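Local coordinates for DUF4848 domain-containing protein (Bacteroides thetaiotaomicron, PDB 4LB8) that is of unknown function but is probably exported and held at the cell envelope as a lipoprotein, at residues A[215-220]-A[244-249]; A[221-226]-A[259-264]. All coordinates share one frame; numbering follows the deposited sequence.

Interaction 1 (A[215-220]-A[244-249]); sequences AKVNLR and FAIDTK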
loop_
_atom_site.group_PDB
_atom_site.type_symbol
_atom_site.label_atom_id
_atom_site.label_comp_id
_atom_site.label_asym_id
_atom_site.label_seq_id
_atom_site.Cartn_x
_atom_site.Cartn_y
_atom_site.Cartn_z
ATOM N N ALA A 215 -19.863 4.740 0.721
ATOM C CA ALA A 215 -19.612 3.975 -0.480
ATOM C C ALA A 215 -20.236 4.652 -1.677
ATOM O O ALA A 215 -21.188 5.431 -1.543
ATOM C CB ALA A 215 -20.163 2.561 -0.323
ATOM N N LYS A 216 -19.643 4.379 -2.835
ATOM C CA LYS A 216 -20.030 4.779 -4.176
ATOM C C LYS A 216 -20.091 3.489 -5.001
ATOM O O LYS A 216 -19.074 2.831 -5.243
ATOM C CB LYS A 216 -19.038 5.802 -4.744
ATOM C CG LYS A 216 -19.437 7.251 -4.493
ATOM C CD LYS A 216 -18.312 8.237 -4.865
ATOM C CE LYS A 216 -18.220 8.543 -6.354
ATOM N NZ LYS A 216 -16.855 8.998 -6.754
ATOM N N VAL A 217 -21.295 3.086 -5.351
ATOM C CA VAL A 217 -21.578 1.819 -6.026
ATOM C C VAL A 217 -22.101 2.090 -7.443
ATOM O O VAL A 217 -23.018 2.900 -7.627
ATOM C CB VAL A 217 -22.621 1.036 -5.161
ATOM C CG1 VAL A 217 -22.997 -0.313 -5.782
ATOM C CG2 VAL A 217 -22.149 0.872 -3.715
ATOM N N ASN A 218 -21.517 1.426 -8.443
ATOM C CA ASN A 218 -22.009 1.540 -9.826
ATOM C C ASN A 218 -21.995 0.150 -10.419
ATOM O O ASN A 218 -20.934 -0.306 -10.853
ATOM C CB ASN A 218 -21.194 2.537 -10.665
ATOM C CG ASN A 218 -21.768 2.801 -12.037
ATOM O OD1 ASN A 218 -22.926 2.510 -12.346
ATOM N ND2 ASN A 218 -20.956 3.352 -12.901
ATOM N N LEU A 219 -23.145 -0.541 -10.378
ATOM C CA LEU A 219 -23.223 -1.933 -10.819
ATOM C C LEU A 219 -24.272 -2.196 -11.879
ATOM O O LEU A 219 -25.366 -1.636 -11.824
ATOM C CB LEU A 219 -23.507 -2.879 -9.625
ATOM C CG LEU A 219 -22.521 -2.884 -8.456
ATOM C CD1 LEU A 219 -22.990 -3.833 -7.351
ATOM C CD2 LEU A 219 -21.132 -3.235 -8.907
ATOM N N ARG A 220 -23.943 -3.117 -12.803
ATOM C CA ARG A 220 -24.836 -3.588 -13.868
ATOM C C ARG A 220 -25.488 -4.896 -13.446
ATOM O O ARG A 220 -24.832 -5.719 -12.809
ATOM C CB ARG A 220 -24.083 -3.767 -15.196
ATOM C CG ARG A 220 -24.096 -2.521 -16.071
ATOM C CD ARG A 220 -22.910 -2.446 -17.029
ATOM N NE ARG A 220 -21.663 -3.076 -16.547
ATOM C CZ ARG A 220 -20.721 -2.487 -15.803
ATOM N NH1 ARG A 220 -20.883 -1.237 -15.377
ATOM N NH2 ARG A 220 -19.624 -3.152 -15.459
ATOM N N PHE A 244 -24.950 5.112 -7.352
ATOM C CA PHE A 244 -25.613 5.567 -6.152
ATOM C C PHE A 244 -24.647 5.516 -4.973
ATOM O O PHE A 244 -23.621 4.835 -5.029
ATOM C CB PHE A 244 -26.916 4.775 -5.883
ATOM C CG PHE A 244 -26.707 3.357 -5.427
ATOM C CD1 PHE A 244 -26.539 2.332 -6.351
ATOM C CD2 PHE A 244 -26.663 3.044 -4.074
ATOM C CE1 PHE A 244 -26.333 1.020 -5.927
ATOM C CE2 PHE A 244 -26.450 1.733 -3.652
ATOM C CZ PHE A 244 -26.287 0.732 -4.582
ATOM N N ALA A 245 -24.984 6.258 -3.909
ATOM C CA ALA A 245 -24.172 6.354 -2.701
ATOM C C ALA A 245 -24.849 5.703 -1.506
ATOM O O ALA A 245 -26.065 5.647 -1.442
ATOM C CB ALA A 245 -23.881 7.809 -2.398
ATOM N N ILE A 246 -24.038 5.192 -0.582
ATOM C CA ILE A 246 -24.377 4.585 0.711
ATOM C C ILE A 246 -23.623 5.396 1.776
ATOM O O ILE A 246 -22.394 5.505 1.732
ATOM C CB ILE A 246 -24.036 3.067 0.768
ATOM C CG1 ILE A 246 -24.702 2.265 -0.379
ATOM C CG2 ILE A 246 -24.319 2.468 2.156
ATOM C CD1 ILE A 246 -24.128 0.872 -0.580
ATOM N N ASP A 247 -24.366 6.027 2.664
ATOM C CA ASP A 247 -23.870 6.836 3.778
ATOM C C ASP A 247 -24.583 6.309 4.987
ATOM O O ASP A 247 -25.753 6.623 5.192
ATOM C CB ASP A 247 -24.138 8.326 3.535
ATOM C CG ASP A 247 -23.438 8.878 2.306
ATOM O OD1 ASP A 247 -22.198 8.688 2.189
ATOM O OD2 ASP A 247 -24.123 9.516 1.462
ATOM N N THR A 248 -23.961 5.380 5.697
ATOM C CA THR A 248 -24.613 4.761 6.846
ATOM C C THR A 248 -24.613 5.699 8.076
ATOM O O THR A 248 -23.970 6.759 8.076
ATOM C CB THR A 248 -23.919 3.429 7.207
ATOM O OG1 THR A 248 -22.715 3.696 7.924
ATOM C CG2 THR A 248 -23.618 2.558 5.996
ATOM N N LYS A 249 -25.338 5.280 9.129
ATOM C CA LYS A 249 -25.328 5.892 10.453
ATOM C C LYS A 249 -24.148 5.222 11.184
ATOM O O LYS A 249 -23.548 4.292 10.616
ATOM C CB LYS A 249 -26.690 5.686 11.162
HETATM O O HOH W 1 -21.045 7.709 -0.115
#
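Ala215 and Ile246 exchange a reciprocal pair of backbone hydrogen bonds, and Val217 does the same with Phe244, so every amide N-H and carbonyl O of these four residues is used across the contact. Ala215 N reaches Ile246 O at 2.8 Å, in the plane of that carbonyl, whereas Ile246 N approaches Ala215 O from above the carbonyl plane, at 3.0 Å. Ala215 O has further company: a water bridges it, at 2.7 Å, to Asp247 OD1, at 2.8 Å, an oxygen that His214 ND1 binds as well. Ala215-Ile246 and Val217-Phe244 are the hydrogen-bonded pairs of an antiparallel ladder in which 244-247 forms one outer strand of a four-stranded sheet and 213-220 lies next to it. Between them sits the non-hydrogen-bonded pair Lys216 and Ala245; the Lys216 ammonium turns to Glu272 and Tyr280. On the face carrying Val217, Phe244 and Ile246, the Val217 CB lies over one side of the Phe244 ring, 4.0 Å from its centroid. With CG1 anti to the backbone N (chi1 180°), Val217 sets that methyl 3.6 Å from Phe244 CE1, while its CG2 meets Ile246 CD1 at 3.7 Å.

Interaction 2 (A[221-226]-A[259-264]); sequences GFEFAQ and FGRKLA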
loop_
_atom_site.group_PDB
_atom_site.type_symbol
_atom_site.label_atom_id
_atom_site.label_comp_id
_atom_site.label_asym_id
_atom_site.label_seq_id
_atom_site.Cartn_x
_atom_site.Cartn_y
_atom_site.Cartn_z
ATOM N N GLY A 221 -26.763 -5.061 -13.783
ATOM C CA GLY A 221 -27.553 -6.241 -13.444
ATOM C C GLY A 221 -27.715 -6.366 -11.952
ATOM O O GLY A 221 -27.514 -7.445 -11.380
ATOM N N PHE A 222 -28.061 -5.239 -11.314
ATOM C CA PHE A 222 -28.118 -5.148 -9.873
ATOM C C PHE A 222 -29.351 -4.439 -9.337
ATOM O O PHE A 222 -29.796 -3.398 -9.843
ATOM C CB PHE A 222 -26.863 -4.422 -9.376
ATOM C CG PHE A 222 -26.705 -4.276 -7.879
ATOM C CD1 PHE A 222 -26.390 -5.377 -7.081
ATOM C CD2 PHE A 222 -26.856 -3.034 -7.266
ATOM C CE1 PHE A 222 -26.237 -5.236 -5.697
ATOM C CE2 PHE A 222 -26.681 -2.894 -5.887
ATOM C CZ PHE A 222 -26.370 -3.993 -5.114
ATOM N N GLU A 223 -29.825 -5.003 -8.222
ATOM C CA GLU A 223 -30.914 -4.561 -7.386
ATOM C C GLU A 223 -30.336 -4.301 -6.010
ATOM O O GLU A 223 -29.663 -5.174 -5.458
ATOM C CB GLU A 223 -31.962 -5.658 -7.345
ATOM C CG GLU A 223 -33.370 -5.142 -7.440
ATOM C CD GLU A 223 -34.380 -6.263 -7.490
ATOM O OE1 GLU A 223 -34.014 -7.420 -7.169
ATOM O OE2 GLU A 223 -35.554 -5.972 -7.816
ATOM N N PHE A 224 -30.550 -3.109 -5.469
ATOM C CA PHE A 224 -30.024 -2.757 -4.161
ATOM C C PHE A 224 -31.019 -3.056 -3.063
ATOM O O PHE A 224 -32.210 -2.737 -3.190
ATOM C CB PHE A 224 -29.632 -1.284 -4.133
ATOM C CG PHE A 224 -29.090 -0.745 -2.829
ATOM C CD1 PHE A 224 -27.947 -1.292 -2.251
ATOM C CD2 PHE A 224 -29.660 0.374 -2.232
ATOM C CE1 PHE A 224 -27.416 -0.751 -1.083
ATOM C CE2 PHE A 224 -29.129 0.909 -1.055
ATOM C CZ PHE A 224 -28.010 0.348 -0.491
ATOM N N ALA A 225 -30.514 -3.655 -1.966
ATOM C CA ALA A 225 -31.301 -3.962 -0.776
ATOM C C ALA A 225 -31.351 -2.707 0.069
ATOM O O ALA A 225 -30.514 -2.503 0.947
ATOM C CB ALA A 225 -30.693 -5.129 -0.016
ATOM N N GLN A 226 -32.299 -1.812 -0.278
ATOM C CA GLN A 226 -32.514 -0.525 0.365
ATOM C C GLN A 226 -33.070 -0.722 1.778
ATOM O O GLN A 226 -34.029 -1.462 1.933
ATOM C CB GLN A 226 -33.467 0.306 -0.505
ATOM C CG GLN A 226 -33.774 1.687 0.014
ATOM C CD GLN A 226 -34.675 2.427 -0.930
ATOM O OE1 GLN A 226 -34.243 2.888 -1.988
ATOM N NE2 GLN A 226 -35.958 2.540 -0.579
ATOM N N PHE A 259 -26.574 -7.026 0.489
ATOM C CA PHE A 259 -26.240 -5.844 -0.291
ATOM C C PHE A 259 -27.271 -5.608 -1.411
ATOM O O PHE A 259 -27.604 -4.477 -1.720
ATOM C CB PHE A 259 -24.820 -6.015 -0.852
ATOM C CG PHE A 259 -24.196 -4.784 -1.450
ATOM C CD1 PHE A 259 -23.869 -3.692 -0.653
ATOM C CD2 PHE A 259 -23.875 -4.739 -2.803
ATOM C CE1 PHE A 259 -23.266 -2.558 -1.206
ATOM C CE2 PHE A 259 -23.241 -3.612 -3.355
ATOM C CZ PHE A 259 -22.952 -2.527 -2.557
ATOM N N GLY A 260 -27.743 -6.684 -2.008
ATOM C CA GLY A 260 -28.710 -6.662 -3.082
ATOM C C GLY A 260 -28.880 -8.034 -3.676
ATOM O O GLY A 260 -28.556 -9.036 -3.037
ATOM N N ARG A 261 -29.407 -8.081 -4.896
ATOM C CA ARG A 261 -29.586 -9.301 -5.678
ATOM C C ARG A 261 -29.125 -9.092 -7.097
ATOM O O ARG A 261 -29.153 -7.960 -7.589
ATOM C CB ARG A 261 -31.068 -9.717 -5.735
ATOM C CG ARG A 261 -31.633 -10.394 -4.513
ATOM C CD ARG A 261 -33.006 -10.993 -4.781
ATOM N NE ARG A 261 -34.004 -10.003 -5.209
ATOM C CZ ARG A 261 -35.316 -10.231 -5.257
ATOM N NH1 ARG A 261 -35.808 -11.397 -4.857
ATOM N NH2 ARG A 261 -36.146 -9.285 -5.673
ATOM N N LYS A 262 -28.804 -10.190 -7.787
ATOM C CA LYS A 262 -28.499 -10.204 -9.209
ATOM C C LYS A 262 -29.818 -10.271 -10.035
ATOM O O LYS A 262 -30.710 -11.088 -9.751
ATOM C CB LYS A 262 -27.609 -11.399 -9.552
ATOM C CG LYS A 262 -26.182 -11.308 -9.030
ATOM C CD LYS A 262 -25.420 -12.591 -9.324
ATOM C CE LYS A 262 -25.281 -12.862 -10.803
ATOM N NZ LYS A 262 -24.546 -14.118 -11.074
ATOM N N LEU A 263 -29.917 -9.412 -11.056
ATOM C CA LEU A 263 -31.041 -9.368 -11.984
ATOM C C LEU A 263 -30.730 -10.179 -13.230
ATOM O O LEU A 263 -31.640 -10.603 -13.934
ATOM C CB LEU A 263 -31.359 -7.917 -12.406
ATOM C CG LEU A 263 -31.781 -6.918 -11.345
ATOM C CD1 LEU A 263 -31.788 -5.532 -11.927
ATOM C CD2 LEU A 263 -33.164 -7.241 -10.795
ATOM N N ALA A 264 -29.442 -10.352 -13.525
ATOM C CA ALA A 264 -28.955 -11.056 -14.703
ATOM C C ALA A 264 -27.954 -12.175 -14.339
ATOM O O ALA A 264 -27.741 -12.475 -13.163
ATOM C CB ALA A 264 -28.299 -10.048 -15.649
#
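Glu223 and Arg261 form a salt bridge between neighbouring antiparallel strands, their side chains running side by side in the same direction. The guanidinium approaches side-on: NE and NH2 of Arg261 both donate to Glu223 OE1, each at 3.2 Å, and the carboxylate and guanidinium planes are only 13° apart. Both nitrogens come from the same face of the carboxylate, and the bonds are moderately bent. Beneath the charges the two backbones pair reciprocally, with Glu223 N bound to Arg261 O at 3.1 Å and Arg261 N to Glu223 O at 3.0 Å. Leu263 N to Gly221 O and Ala225 N to Phe259 O extend the ladder in the two directions. At the latter end, Phe259 and Gly260 both face Ile192 of strand 191-201 in a classic beta bulge. Gly260 CA lies 3.0 Å from Glu223 O, and a side chain at this glycine would collide with that oxygen and with the Phe222 ring. Leu263 CD2 packs against the Glu223 carboxylate carbon CD at 3.7 Å, crossing its chain at about a right angle. Farther in, Phe222 CZ touches Phe259 CD2 at 3.5 Å, the ring planes inclined by 39°. An alanine in place of Glu223 would probably leave the Arg261 guanidinium without its carboxylate mate and freer to turn, and Leu263 CD2 less covered. The Glu223 and Arg261 charges thus answer each other where the strands are only partly buried, while the buried rings of Phe222 and Phe259 tie the same two strands into the protein interior.

In the fold
Interactions 1 and 2 belong to different sheets of the beta-rich C-terminal part of the chain, and their centres lie 12 Å apart. Strand 213-220 leads directly into 222-226, and 244-247 precedes 254-262, so both chain segments pass from one sheet to the other and pair again. The apolar faces meet between them: Phe244 CZ is 3.5 Å from Phe224 CD1, Ile246 CD1 is 3.6 Å from Phe259 CE1, and Val217 CG2 is 3.7 Å from Phe259 CZ. Bound di(hydroxyethyl)ether, probably from the crystallisation liquor, comes within about 4 Å of the Ile246 side chain and about 3 Å of that of Phe224, nearest atoms in both cases. Ala225 also packs on Leu41 of the second subunit.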